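Local coordinates for protein putative Scyalone Dehydratase (Novosphingobium aromaticivorans DSM 12444, PDB 3EF8) that is of unproven function but, as a SnoaL-like member of the NTF2 clan, is probably a dehydratase related to scytalone dehydratase, at residues 110-115 with 126-131; 72-77 with 91-96; 87-92 with 114-119; 43-48 with 140-145; 31-36 with 55-60. All coordinates share one frame; numbering follows the deposited sequence.

Overall arrangement
Interactions 1, 2 and 3 lie in one curved sheet, where strands 67-81, 86-99, 106-119 and 122-136 follow one another as antiparallel neighbours. Interactions 1 and 3 share Asp-114 and Thr-115, with centres about 8 Å apart; interactions 2 and 3 share Ser-91 and Val-92. Interactions 1 and 2 meet through the backbone, Tyr-112 N lying 2.9 Å from Ser-91 O. Interaction 4 ties the chain after strand 122-136 to the turn beyond strand 40-43, its centre about 12 Å from that of interaction 1. Interaction 5 packs two short helices about 19 Å, centre to centre, from interaction 2, and its Phe-36 touches Arg-128 of interaction 1. Interactions 1 to 3 all touch the second subunit.

Interaction 1 of 5, residues 110-115 with 126-131; sequences GQYFDT and KRRELR
Two arginines of 126-131 lie flat on two aromatic rings of 110-115, one pair on each face of the sheet. Arg-128 stacks on Tyr-112 with planes 17° apart, its CZ 3.7 Å from the ring centroid, while CD1 of Leu-130 sits over the centre of the opposite face in a CH-pi contact. Arg-131 lays its guanidinium over Phe-113 in the same manner, NH1 standing 3.4 Å from CZ of the ring.

Salt bridges fix both guanidinium groups. Arg-128 grips Asp-114 side-on: NE gives to OD1 at 2.9 Å from above the carboxylate plane, and NH2 reaches OD2 on its syn side. The bend at chi3 (78°) of Arg-128 turns NE toward the Asp-114 carboxylate. Glu-129 takes NE and NH2 of Arg-131 on OE2, from one face of its plane, and NH2 of Arg-127 on OE1 at 2.9 Å. One water links Gln-111 OE1 to Arg-131 NH1.

Backbone bonds pair the strands antiparallel, as in Phe-113 N to Glu-129 O at 2.8 Å. At the end a classic beta bulge lets Thr-115 O accept from both Lys-126 N and Arg-127 N. Tyr-22 of the second subunit packs on Phe-113 and Arg-131. Held at the edge by carboxylates and on a face by rings, the two guanidinium groups probably have little freedom to rotate, and the buried charge of Asp-114 is probably balanced by Arg-128.

Interaction 2 of 5, residues 72-77 with 91-96; sequences HHNSNI and SVVLAI
A beta hairpin of strands 67-81 and 86-99 sets His-73 against Leu-94 and Ser-75 against Val-92 as antiparallel hydrogen-bonded pairs. His-73 N gives to Leu-94 O at 2.9 Å, and Leu-94 N returns the bond to His-73 O; the same exchange joins Ser-75 and Val-92.

On one face the imidazole of His-72 lies over Ala-95, whose CB is 3.5 Å from CD2; ND1 of this ring bonds Asp-25 of helix 3-25. Farther along, Asn-74 and Val-93 run side by side and point the same way, ND2 of the asparagine 3.8 Å from CG2 of the valine. That ND2 also gives to a water, which in turn gives to Ser-91 OG and Val-92 O, while Asn-74 OD1 is hydrogen-bonded to Ser-21 OG of helix 3-25.

In the cone-like NTF2 fold a curved sheet wraps around a long helix, and the face with His-72 and Asn-74 looks onto helix 3-25. The other face enters the subunit interfaces: His-73 packs on Val-92 of the third subunit, and Asn-76 OD1 accepts from Asn-74 N of the second. Within the hairpin, CD2 of the His-73 ring is 3.7 Å from CD1 of Ile-96, with Leu-94 O at the ring edge, and NE2 is hydrogen-bonded to Ser-71 OG. CB of Asn-76 meets CG2 of Val-92 at 3.7 Å, and Ser-75 OG gives to Asn-76 OD1 at 2.7 Å.

Interaction 3 of 5, residues 87-92 with 114-119; sequences ANVRSV and DTVVKV
Val-89 N gives to Asp-114 O at 2.8 Å, the shortest direct polar bond between 87-92 and 114-119, and Asp-114 N answers Val-89 O in the carbonyl plane. Ala-87 and Val-116 exchange a second pair of backbone bonds, both 2.9 Å, between N of each and O of the other.

Between these two pairs stand Asn-88 and Thr-115, a non-hydrogen-bonded pair whose side chains run side by side and point the same way. Thr-115 OG1 gives its proton to Asn-88 OD1 at 3.0 Å, from 27° outside the amide plane. OG1 lies anti to the carbonyl carbon (chi1 -62°), which sets it beside its neighbour's oxygen while CG2 comes 3.7 Å from Ala-87 O. A valine in place of Thr-115 would probably leave Asn-88 OD1 without this donor and its amide less fixed in rotation.

The other face is apolar around Val-116, whose CG2 meets Ala-87 CB at 4.0 Å and Val-89 CG2 at 4.1 Å. One water bridges the strands farther along, giving to Asp-114 OD2 and accepting from Ser-91 OG, the carboxylate being salt-bridged to Arg-128.

The short segments run at 140°, as fits a strongly twisted sheet; beyond Val-89 the pairing passes to Tyr-112, backbone-bonded to Ser-91. Met-16 and Met-17 of helix 3-25 cover the valine face, Trp-123 and Phe-125 of strand 122-136 flank Val-116, and Arg-90 reaches Asp-19 of the second subunit.

Interaction 4 of 5, residues 43-48 with 140-145; sequences SYAPNF and VRAANP
The chain at 43-48 folds into a type I turn from Ala-45 to Phe-48, and 140-145 passes it without regular structure, Ala-45 and Ala-143 coming nearest at 4.3 Å between CA atoms. Asn-144 carries the contact. Its CG lies beside its own backbone N, anti to the carbonyl carbon (chi1 -66°), and its amide is set against the start of the turn. ND2 gives to Ser-43 OG at 3.1 Å, the serine oxygen 19° out of the amide plane, and also bonds Leu-130 O. OD1 rests on the backbone where Ala-45 joins Pro-46, 3.2 Å from the proline N, a packing contact, since that nitrogen carries no hydrogen.

This turn links strands 40-43 and 48-51 at the margin of the sheet, and a classic beta bulge marks it: Tyr-44 N and Ala-45 N both give to Phe-48 O. Strand 40-43 is paired with 122-136, Ser-43 bonding by its backbone to Arg-128 and Leu-130, and Asn-144 likewise to Thr-132.

An alanine in place of Asn-144 would probably leave Ser-43 OG and Leu-130 O without this shared donor and open a gap beside Pro-46. The Pro-46 and Asn-144 side chains run antiparallel alongside one another, while CD of Pro-46 is 3.4 Å from Ala-143 O. Ala-45 CB touches Ala-142 CB at 3.7 Å. Two waters give to Tyr-44 O, one accepting from Asn-144 N, the other giving to Ala-142 O.

Interaction 5 of 5, residues 31-36 with 55-60; sequences ELAALF and AYKKTL
The rings of Phe-36 and Tyr-56 lie face to face, centroids 4.0 Å apart and planes inclined by 26°, while the two side chains cross at about a right angle. The tilt brings one side of the stack closer: CE1 of Phe-36 approaches CZ of Tyr-56 to 3.4 Å, whereas its CG stays farther from the tyrosine ring. CG of Tyr-56 is anti to the backbone N (chi1 164°), which sets CG on the side of 31-36. CA of Ala-33 meets the edge of this ring near its plane.

At the end of the tyrosine, OH lies 3.7 Å from Leu-32 CB, and it has a weak hydrogen bond to Tyr-20 OH of helix 3-25. Leu-32 also meets Leu-60, the two side chains crossing at a slant, with CB of Leu-32 4.0 Å from CD1 of Leu-60. Ala-33 CB rests on the aliphatic part of Lys-57, 3.6 Å from CE and nearly as close to CG. The lysine chain is extended beyond CG, and its NZ forms a salt bridge with Glu-30, just before the first segment.

The contact between 31-36 and 55-60 is thus made by apolar carbon and aromatic faces. Within the second segment, Thr-59 OG1 and Thr-59 N both give to Tyr-56 O, OG1 at 2.6 Å in the carbonyl plane. Phe-36 also meets Phe-125 and Arg-128 of strand 122-136, and Val-42 touches both stacked rings. Such packing of short helices beside the long N-terminal helix, over the concave side of a curved sheet, is characteristic of the NTF2-like fold.

Interaction 1 of 5, residues 110-115 with 126-131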
# COMPACT_ATOMS: atom_id res chain seq x y z
N GLY A 110 1.03 9.78 6.89
CA GLY A 110 0.16 9.87 8.04
C GLY A 110 -0.34 8.53 8.54
O GLY A 110 -0.07 7.47 7.95
N GLN A 111 -1.04 8.62 9.64
CA GLN A 111 -1.77 7.51 10.25
C GLN A 111 -3.19 7.93 10.47
O GLN A 111 -3.42 9.05 10.96
CB GLN A 111 -1.15 7.15 11.61
CG GLN A 111 0.33 6.90 11.57
CD GLN A 111 0.92 6.71 12.99
OE1 GLN A 111 0.24 7.04 13.98
NE2 GLN A 111 2.15 6.24 13.07
N TYR A 112 -4.14 7.09 10.17
CA TYR A 112 -5.51 7.32 10.54
C TYR A 112 -5.95 6.43 11.66
O TYR A 112 -5.78 5.23 11.58
CB TYR A 112 -6.45 7.10 9.35
CG TYR A 112 -6.69 8.28 8.48
CD1 TYR A 112 -7.40 9.35 8.97
CD2 TYR A 112 -6.26 8.31 7.19
CE1 TYR A 112 -7.69 10.44 8.23
CE2 TYR A 112 -6.56 9.46 6.38
CZ TYR A 112 -7.27 10.48 6.94
OH TYR A 112 -7.57 11.65 6.21
N PHE A 113 -6.57 7.04 12.66
CA PHE A 113 -7.20 6.34 13.77
C PHE A 113 -8.69 6.60 13.62
O PHE A 113 -9.16 7.70 13.88
CB PHE A 113 -6.64 6.77 15.12
CG PHE A 113 -5.29 6.21 15.40
CD1 PHE A 113 -4.17 6.72 14.78
CD2 PHE A 113 -5.14 5.11 16.22
CE1 PHE A 113 -2.93 6.14 14.98
CE2 PHE A 113 -3.88 4.57 16.43
CZ PHE A 113 -2.80 5.11 15.82
N ASP A 114 -9.43 5.60 13.20
CA ASP A 114 -10.82 5.72 12.86
C ASP A 114 -11.71 4.82 13.70
O ASP A 114 -11.28 3.78 14.20
CB ASP A 114 -11.01 5.29 11.38
CG ASP A 114 -10.21 6.13 10.37
OD1 ASP A 114 -10.09 7.37 10.56
OD2 ASP A 114 -9.75 5.50 9.37
N THR A 115 -12.95 5.26 13.89
CA THR A 115 -14.04 4.39 14.29
C THR A 115 -15.09 4.43 13.21
O THR A 115 -15.53 5.53 12.78
CB THR A 115 -14.65 4.82 15.65
OG1 THR A 115 -13.64 4.74 16.66
CG2 THR A 115 -15.89 3.93 16.03
N LYS A 126 -17.55 7.18 11.80
CA LYS A 126 -18.09 7.94 12.95
C LYS A 126 -17.04 8.91 13.49
O LYS A 126 -17.33 10.02 13.88
CB LYS A 126 -18.61 7.01 14.04
CG LYS A 126 -19.24 7.79 15.20
CD LYS A 126 -20.45 7.04 15.74
CE LYS A 126 -21.16 7.80 16.88
NZ LYS A 126 -20.32 7.90 18.07
N ARG A 127 -15.77 8.48 13.51
CA ARG A 127 -14.67 9.35 13.86
C ARG A 127 -13.47 9.04 12.99
O ARG A 127 -13.20 7.88 12.72
CB ARG A 127 -14.25 9.21 15.33
CG ARG A 127 -13.15 10.20 15.69
CD ARG A 127 -12.89 10.30 17.22
NE ARG A 127 -11.60 10.94 17.49
CZ ARG A 127 -11.45 12.25 17.61
NH1 ARG A 127 -12.51 13.04 17.48
NH2 ARG A 127 -10.26 12.78 17.83
N ARG A 128 -12.79 10.09 12.53
CA ARG A 128 -11.46 9.97 11.92
C ARG A 128 -10.51 10.93 12.58
O ARG A 128 -10.80 12.14 12.67
CB ARG A 128 -11.43 10.30 10.42
CG ARG A 128 -12.37 9.56 9.58
CD ARG A 128 -11.87 9.50 8.15
NE ARG A 128 -10.82 8.47 8.03
CZ ARG A 128 -10.35 8.00 6.90
NH1 ARG A 128 -10.69 8.54 5.74
NH2 ARG A 128 -9.55 6.96 6.93
N GLU A 129 -9.37 10.42 13.00
CA GLU A 129 -8.33 11.22 13.57
C GLU A 129 -7.07 10.99 12.75
O GLU A 129 -6.56 9.88 12.68
CB GLU A 129 -8.09 10.88 15.02
CG GLU A 129 -6.93 11.60 15.62
CD GLU A 129 -6.74 11.29 17.08
OE1 GLU A 129 -7.73 11.37 17.85
OE2 GLU A 129 -5.61 11.03 17.46
N LEU A 130 -6.59 12.02 12.08
CA LEU A 130 -5.34 11.96 11.34
C LEU A 130 -4.22 12.34 12.21
O LEU A 130 -4.26 13.43 12.84
CB LEU A 130 -5.35 12.89 10.14
CG LEU A 130 -4.07 12.97 9.37
CD1 LEU A 130 -3.76 11.68 8.59
CD2 LEU A 130 -4.13 14.16 8.39
N ARG A 131 -3.20 11.49 12.28
CA ARG A 131 -1.95 11.79 12.97
C ARG A 131 -0.88 11.90 11.89
O ARG A 131 -0.79 11.07 11.01
CB ARG A 131 -1.60 10.74 14.02
CG ARG A 131 -2.67 10.62 15.08
CD ARG A 131 -2.29 9.64 16.16
NE ARG A 131 -3.40 9.45 17.07
CZ ARG A 131 -3.48 8.49 17.98
NH1 ARG A 131 -2.49 7.61 18.13
NH2 ARG A 131 -4.56 8.40 18.74
O HOH W 1 0.04 7.04 16.72
O HOH W 2 -10.39 8.24 16.36

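Interaction 2 of 5, residues 72-77 with 91-96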
# COMPACT_ATOMS: atom_id res chain seq x y z
N HIS A 72 -4.09 9.18 -3.18
CA HIS A 72 -4.08 8.60 -1.84
C HIS A 72 -3.87 7.09 -1.93
O HIS A 72 -4.53 6.37 -2.64
CB HIS A 72 -5.40 8.88 -1.14
CG HIS A 72 -5.57 10.28 -0.72
ND1 HIS A 72 -5.84 11.31 -1.61
CD2 HIS A 72 -5.45 10.86 0.50
CE1 HIS A 72 -5.87 12.46 -0.95
NE2 HIS A 72 -5.65 12.22 0.33
N HIS A 73 -2.89 6.67 -1.14
CA HIS A 73 -2.44 5.29 -1.07
C HIS A 73 -2.59 4.86 0.38
O HIS A 73 -1.86 5.32 1.25
CB HIS A 73 -0.96 5.22 -1.49
CG HIS A 73 -0.70 5.85 -2.83
ND1 HIS A 73 -0.45 5.10 -3.96
CD2 HIS A 73 -0.74 7.15 -3.23
CE1 HIS A 73 -0.35 5.93 -5.01
NE2 HIS A 73 -0.55 7.16 -4.59
N ASN A 74 -3.51 3.94 0.64
CA ASN A 74 -3.88 3.54 1.99
C ASN A 74 -3.46 2.13 2.21
O ASN A 74 -3.82 1.26 1.40
CB ASN A 74 -5.38 3.63 2.15
CG ASN A 74 -5.90 5.02 1.88
OD1 ASN A 74 -6.22 5.40 0.74
ND2 ASN A 74 -6.01 5.81 2.94
N SER A 75 -2.70 1.89 3.28
CA SER A 75 -2.12 0.59 3.51
C SER A 75 -2.06 0.32 5.01
O SER A 75 -2.43 1.16 5.84
CB SER A 75 -0.69 0.52 2.94
OG SER A 75 0.19 1.38 3.60
N ASN A 76 -1.56 -0.84 5.37
CA ASN A 76 -1.29 -1.16 6.77
C ASN A 76 -2.56 -1.06 7.61
O ASN A 76 -2.48 -0.61 8.77
CB ASN A 76 -0.19 -0.24 7.35
CG ASN A 76 1.16 -0.41 6.68
OD1 ASN A 76 1.29 -0.26 5.49
ND2 ASN A 76 2.17 -0.69 7.48
N ILE A 77 -3.67 -1.55 7.08
CA ILE A 77 -4.98 -1.42 7.73
C ILE A 77 -5.18 -2.51 8.78
O ILE A 77 -5.10 -3.67 8.47
CB ILE A 77 -6.10 -1.43 6.69
CG1 ILE A 77 -5.98 -0.19 5.75
CG2 ILE A 77 -7.48 -1.42 7.38
CD1 ILE A 77 -6.87 -0.23 4.52
N SER A 91 -4.53 2.82 10.37
CA SER A 91 -3.95 2.62 9.04
C SER A 91 -2.94 3.69 8.70
O SER A 91 -2.77 4.66 9.44
CB SER A 91 -5.02 2.61 7.96
OG SER A 91 -5.69 3.87 7.88
N VAL A 92 -2.20 3.43 7.65
CA VAL A 92 -1.17 4.34 7.14
C VAL A 92 -1.63 4.93 5.82
O VAL A 92 -2.31 4.28 5.03
CB VAL A 92 0.18 3.61 6.97
CG1 VAL A 92 1.22 4.49 6.26
CG2 VAL A 92 0.71 3.17 8.33
N VAL A 93 -1.31 6.21 5.63
CA VAL A 93 -1.62 6.92 4.39
C VAL A 93 -0.42 7.64 3.84
O VAL A 93 0.38 8.21 4.57
CB VAL A 93 -2.85 7.89 4.57
CG1 VAL A 93 -2.55 9.00 5.56
CG2 VAL A 93 -3.27 8.45 3.24
N LEU A 94 -0.29 7.55 2.52
CA LEU A 94 0.61 8.36 1.71
C LEU A 94 -0.31 9.18 0.79
O LEU A 94 -1.08 8.64 0.01
CB LEU A 94 1.55 7.52 0.87
CG LEU A 94 2.48 8.25 -0.06
CD1 LEU A 94 3.51 9.07 0.72
CD2 LEU A 94 3.18 7.19 -0.96
N ALA A 95 -0.26 10.51 0.90
CA ALA A 95 -1.14 11.37 0.13
C ALA A 95 -0.32 12.44 -0.57
O ALA A 95 0.40 13.18 0.08
CB ALA A 95 -2.22 12.00 1.04
N ILE A 96 -0.40 12.43 -1.90
CA ILE A 96 0.38 13.38 -2.73
C ILE A 96 -0.59 14.39 -3.31
O ILE A 96 -1.61 14.06 -3.82
CB ILE A 96 1.15 12.67 -3.82
CG1 ILE A 96 2.08 11.56 -3.25
CG2 ILE A 96 2.01 13.68 -4.62
CD1 ILE A 96 1.38 10.18 -3.13
O HOH W 3 -5.07 4.67 5.38

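Interaction 3 of 5, residues 87-92 with 114-119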
# COMPACT_ATOMS: atom_id res chain seq x y z
N ALA A 87 -16.20 -0.83 14.60
CA ALA A 87 -14.82 -1.23 14.62
C ALA A 87 -13.93 -0.01 14.74
O ALA A 87 -14.25 1.08 14.25
CB ALA A 87 -14.47 -2.03 13.36
N ASN A 88 -12.77 -0.25 15.33
CA ASN A 88 -11.70 0.72 15.46
C ASN A 88 -10.61 0.29 14.47
O ASN A 88 -10.26 -0.88 14.35
CB ASN A 88 -11.15 0.69 16.88
CG ASN A 88 -12.16 1.15 17.89
OD1 ASN A 88 -13.00 1.98 17.58
ND2 ASN A 88 -12.05 0.63 19.14
N VAL A 89 -10.12 1.27 13.72
CA VAL A 89 -9.17 0.98 12.65
C VAL A 89 -7.94 1.89 12.75
O VAL A 89 -8.05 3.09 13.03
CB VAL A 89 -9.81 1.27 11.29
CG1 VAL A 89 -8.94 0.74 10.09
CG2 VAL A 89 -11.23 0.61 11.24
N ARG A 90 -6.78 1.32 12.54
CA ARG A 90 -5.53 2.07 12.44
C ARG A 90 -4.97 1.78 11.07
O ARG A 90 -4.96 0.63 10.61
CB ARG A 90 -4.50 1.65 13.48
CG ARG A 90 -3.22 2.46 13.45
CD ARG A 90 -2.16 1.87 14.37
NE ARG A 90 -1.64 0.64 13.83
CZ ARG A 90 -1.26 -0.40 14.55
NH1 ARG A 90 -1.40 -0.39 15.87
NH2 ARG A 90 -0.74 -1.43 13.94
N SER A 91 -4.53 2.82 10.37
CA SER A 91 -3.95 2.62 9.04
C SER A 91 -2.94 3.69 8.70
O SER A 91 -2.77 4.66 9.44
CB SER A 91 -5.02 2.61 7.96
OG SER A 91 -5.69 3.87 7.88
N VAL A 92 -2.20 3.43 7.65
CA VAL A 92 -1.17 4.34 7.14
C VAL A 92 -1.63 4.93 5.82
O VAL A 92 -2.31 4.28 5.03
CB VAL A 92 0.18 3.61 6.97
CG1 VAL A 92 1.22 4.49 6.26
CG2 VAL A 92 0.71 3.17 8.33
N ASP A 114 -9.43 5.60 13.20
CA ASP A 114 -10.82 5.72 12.86
C ASP A 114 -11.71 4.82 13.70
O ASP A 114 -11.28 3.78 14.20
CB ASP A 114 -11.01 5.29 11.38
CG ASP A 114 -10.21 6.13 10.37
OD1 ASP A 114 -10.09 7.37 10.56
OD2 ASP A 114 -9.75 5.50 9.37
N THR A 115 -12.95 5.26 13.89
CA THR A 115 -14.04 4.39 14.29
C THR A 115 -15.09 4.43 13.21
O THR A 115 -15.53 5.53 12.78
CB THR A 115 -14.65 4.82 15.65
OG1 THR A 115 -13.64 4.74 16.66
CG2 THR A 115 -15.89 3.93 16.03
N VAL A 116 -15.42 3.24 12.73
CA VAL A 116 -16.41 3.01 11.71
C VAL A 116 -17.61 2.24 12.32
O VAL A 116 -17.47 1.45 13.25
CB VAL A 116 -15.79 2.28 10.48
CG1 VAL A 116 -14.71 3.18 9.86
CG2 VAL A 116 -15.26 0.93 10.85
N VAL A 117 -18.78 2.55 11.80
CA VAL A 117 -20.03 1.91 12.23
C VAL A 117 -20.80 1.47 11.03
O VAL A 117 -20.75 2.09 9.99
CB VAL A 117 -20.88 2.89 13.11
CG1 VAL A 117 -20.15 3.17 14.43
CG2 VAL A 117 -21.18 4.19 12.34
N LYS A 118 -21.54 0.38 11.18
CA LYS A 118 -22.33 -0.17 10.10
C LYS A 118 -23.78 0.20 10.27
O LYS A 118 -24.41 -0.11 11.28
CB LYS A 118 -22.17 -1.66 9.99
CG LYS A 118 -22.52 -2.22 8.64
CD LYS A 118 -22.54 -3.74 8.62
CE LYS A 118 -22.87 -4.27 7.23
NZ LYS A 118 -23.05 -5.76 7.17
N VAL A 119 -24.30 0.88 9.26
CA VAL A 119 -25.68 1.37 9.29
C VAL A 119 -26.39 1.01 8.01
O VAL A 119 -25.94 1.32 6.93
CB VAL A 119 -25.69 2.86 9.55
CG1 VAL A 119 -25.17 3.16 10.95
CG2 VAL A 119 -24.89 3.64 8.56
O HOH W 4 -7.62 3.84 9.76

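Interaction 4 of 5, residues 43-48 with 140-145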
# COMPACT_ATOMS: atom_id res chain seq x y z
N SER A 43 -10.77 14.94 13.15
CA SER A 43 -9.69 15.69 13.72
C SER A 43 -8.48 15.61 12.85
O SER A 43 -7.88 14.54 12.68
CB SER A 43 -9.34 15.20 15.11
OG SER A 43 -8.23 15.88 15.64
N TYR A 44 -8.05 16.77 12.35
CA TYR A 44 -6.84 16.86 11.56
C TYR A 44 -5.70 17.58 12.30
O TYR A 44 -4.53 17.42 11.94
CB TYR A 44 -7.10 17.54 10.23
CG TYR A 44 -8.16 16.86 9.40
CD1 TYR A 44 -8.06 15.51 9.07
CD2 TYR A 44 -9.26 17.57 8.92
CE1 TYR A 44 -9.02 14.88 8.30
CE2 TYR A 44 -10.23 16.96 8.15
CZ TYR A 44 -10.10 15.61 7.83
OH TYR A 44 -11.06 14.99 7.07
N ALA A 45 -6.04 18.34 13.33
CA ALA A 45 -5.07 19.04 14.19
C ALA A 45 -5.73 19.48 15.50
O ALA A 45 -6.94 19.47 15.61
CB ALA A 45 -4.47 20.23 13.49
N PRO A 46 -4.92 19.85 16.49
CA PRO A 46 -5.52 20.06 17.80
C PRO A 46 -6.55 21.16 17.77
O PRO A 46 -7.43 21.23 18.64
CB PRO A 46 -4.32 20.41 18.69
CG PRO A 46 -3.13 19.82 17.98
CD PRO A 46 -3.46 19.95 16.51
N ASN A 47 -6.48 21.98 16.73
CA ASN A 47 -7.38 23.10 16.60
C ASN A 47 -8.00 23.11 15.21
O ASN A 47 -8.34 24.16 14.66
CB ASN A 47 -6.64 24.43 16.87
N PHE A 48 -8.13 21.92 14.64
CA PHE A 48 -8.70 21.81 13.30
C PHE A 48 -9.39 20.49 12.95
O PHE A 48 -8.77 19.43 12.85
CB PHE A 48 -7.64 22.10 12.27
CG PHE A 48 -8.08 21.80 10.87
CD1 PHE A 48 -9.36 22.13 10.45
CD2 PHE A 48 -7.21 21.24 9.96
CE1 PHE A 48 -9.77 21.85 9.15
CE2 PHE A 48 -7.61 20.97 8.67
CZ PHE A 48 -8.90 21.29 8.26
N VAL A 140 -0.21 22.47 5.05
CA VAL A 140 -0.78 22.49 6.38
C VAL A 140 0.32 22.37 7.41
O VAL A 140 1.16 21.47 7.36
CB VAL A 140 -1.80 21.36 6.63
CG1 VAL A 140 -2.48 21.57 8.01
CG2 VAL A 140 -2.82 21.26 5.50
N ARG A 141 0.36 23.34 8.31
CA ARG A 141 1.37 23.37 9.35
C ARG A 141 0.97 22.65 10.63
O ARG A 141 1.75 21.89 11.18
CB ARG A 141 1.74 24.83 9.67
CG ARG A 141 2.81 24.92 10.70
N ALA A 142 -0.24 22.92 11.09
CA ALA A 142 -0.75 22.32 12.31
C ALA A 142 -0.96 20.84 12.08
O ALA A 142 -1.28 20.39 10.97
CB ALA A 142 -2.08 22.96 12.73
N ALA A 143 -0.76 20.07 13.14
CA ALA A 143 -0.97 18.63 13.02
C ALA A 143 -1.11 17.97 14.37
O ALA A 143 -0.63 18.47 15.39
CB ALA A 143 0.20 18.04 12.31
N ASN A 144 -1.76 16.80 14.36
CA ASN A 144 -1.79 15.92 15.54
C ASN A 144 -0.55 15.04 15.43
O ASN A 144 -0.34 14.40 14.42
CB ASN A 144 -2.99 14.99 15.53
CG ASN A 144 -4.31 15.71 15.67
OD1 ASN A 144 -4.43 16.64 16.49
ND2 ASN A 144 -5.32 15.32 14.87
N PRO A 145 0.30 14.98 16.45
CA PRO A 145 1.49 14.15 16.34
C PRO A 145 1.13 12.67 16.46
O PRO A 145 0.10 12.32 16.98
CB PRO A 145 2.34 14.56 17.52
CG PRO A 145 1.39 15.21 18.47
CD PRO A 145 0.27 15.78 17.69
O HOH W 5 -2.61 15.44 11.86
O HOH W 6 -3.41 18.77 9.83

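Interaction 5 of 5, residues 31-36 with 55-60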
# COMPACT_ATOMS: atom_id res chain seq x y z
N GLU A 31 -20.12 12.15 -2.54
CA GLU A 31 -19.89 10.75 -2.30
C GLU A 31 -19.12 10.61 -0.99
O GLU A 31 -19.34 9.71 -0.21
CB GLU A 31 -19.11 10.10 -3.44
CG GLU A 31 -19.84 10.00 -4.75
CD GLU A 31 -20.94 8.95 -4.80
OE1 GLU A 31 -21.10 8.13 -3.87
OE2 GLU A 31 -21.66 8.94 -5.82
N LEU A 32 -18.19 11.52 -0.76
CA LEU A 32 -17.40 11.47 0.48
C LEU A 32 -18.29 11.63 1.68
O LEU A 32 -18.20 10.87 2.66
CB LEU A 32 -16.36 12.57 0.53
CG LEU A 32 -15.27 12.40 -0.49
CD1 LEU A 32 -14.38 13.58 -0.43
CD2 LEU A 32 -14.47 11.11 -0.32
N ALA A 33 -19.15 12.64 1.64
CA ALA A 33 -20.04 12.92 2.79
C ALA A 33 -21.03 11.79 3.05
O ALA A 33 -21.48 11.60 4.19
CB ALA A 33 -20.79 14.25 2.59
N ALA A 34 -21.34 11.00 2.04
CA ALA A 34 -22.25 9.86 2.21
C ALA A 34 -21.64 8.74 3.04
O ALA A 34 -22.32 7.81 3.47
CB ALA A 34 -22.72 9.34 0.88
N LEU A 35 -20.32 8.82 3.23
CA LEU A 35 -19.57 7.81 3.98
C LEU A 35 -19.32 8.21 5.42
O LEU A 35 -18.55 7.56 6.11
CB LEU A 35 -18.25 7.50 3.27
CG LEU A 35 -18.44 6.89 1.89
CD1 LEU A 35 -17.08 6.66 1.17
CD2 LEU A 35 -19.26 5.59 1.94
N PHE A 36 -19.98 9.28 5.86
CA PHE A 36 -19.92 9.74 7.27
C PHE A 36 -21.33 9.78 7.86
O PHE A 36 -22.28 10.15 7.17
CB PHE A 36 -19.35 11.13 7.41
CG PHE A 36 -17.87 11.19 7.24
CD1 PHE A 36 -17.33 11.05 5.97
CD2 PHE A 36 -17.01 11.38 8.31
CE1 PHE A 36 -15.98 11.06 5.78
CE2 PHE A 36 -15.63 11.40 8.08
CZ PHE A 36 -15.16 11.24 6.82
N ALA A 55 -20.38 20.24 9.03
CA ALA A 55 -19.08 20.87 9.24
C ALA A 55 -18.02 20.11 8.41
O ALA A 55 -17.11 20.72 7.87
CB ALA A 55 -18.68 20.93 10.74
N TYR A 56 -18.15 18.79 8.36
CA TYR A 56 -17.19 17.97 7.60
C TYR A 56 -17.30 18.33 6.11
O TYR A 56 -16.28 18.54 5.40
CB TYR A 56 -17.41 16.45 7.81
CG TYR A 56 -16.70 15.62 6.75
CD1 TYR A 56 -15.32 15.50 6.75
CD2 TYR A 56 -17.40 15.05 5.71
CE1 TYR A 56 -14.66 14.79 5.73
CE2 TYR A 56 -16.76 14.35 4.71
CZ TYR A 56 -15.40 14.19 4.73
OH TYR A 56 -14.74 13.50 3.71
N LYS A 57 -18.53 18.47 5.65
CA LYS A 57 -18.76 18.81 4.24
C LYS A 57 -18.02 20.10 3.91
O LYS A 57 -17.48 20.26 2.82
CB LYS A 57 -20.26 19.00 3.95
CG LYS A 57 -21.09 17.72 3.87
CD LYS A 57 -22.55 18.05 3.40
CE LYS A 57 -23.19 16.87 2.66
NZ LYS A 57 -24.60 17.07 2.21
N LYS A 58 -17.98 21.02 4.87
CA LYS A 58 -17.37 22.33 4.64
C LYS A 58 -15.87 22.21 4.47
O LYS A 58 -15.25 23.03 3.79
CB LYS A 58 -17.65 23.32 5.78
CG LYS A 58 -19.12 23.68 5.91
N THR A 59 -15.29 21.16 5.06
CA THR A 59 -13.83 20.98 4.99
C THR A 59 -13.42 20.50 3.60
O THR A 59 -12.23 20.48 3.27
CB THR A 59 -13.27 19.96 6.02
OG1 THR A 59 -13.67 18.63 5.67
CG2 THR A 59 -13.68 20.31 7.45
N LEU A 60 -14.41 20.17 2.79
CA LEU A 60 -14.17 19.60 1.47
C LEU A 60 -14.17 20.67 0.41
O LEU A 60 -13.81 20.43 -0.76
CB LEU A 60 -15.21 18.56 1.11
CG LEU A 60 -15.27 17.36 2.05
CD1 LEU A 60 -16.33 16.39 1.62
CD2 LEU A 60 -13.92 16.65 2.12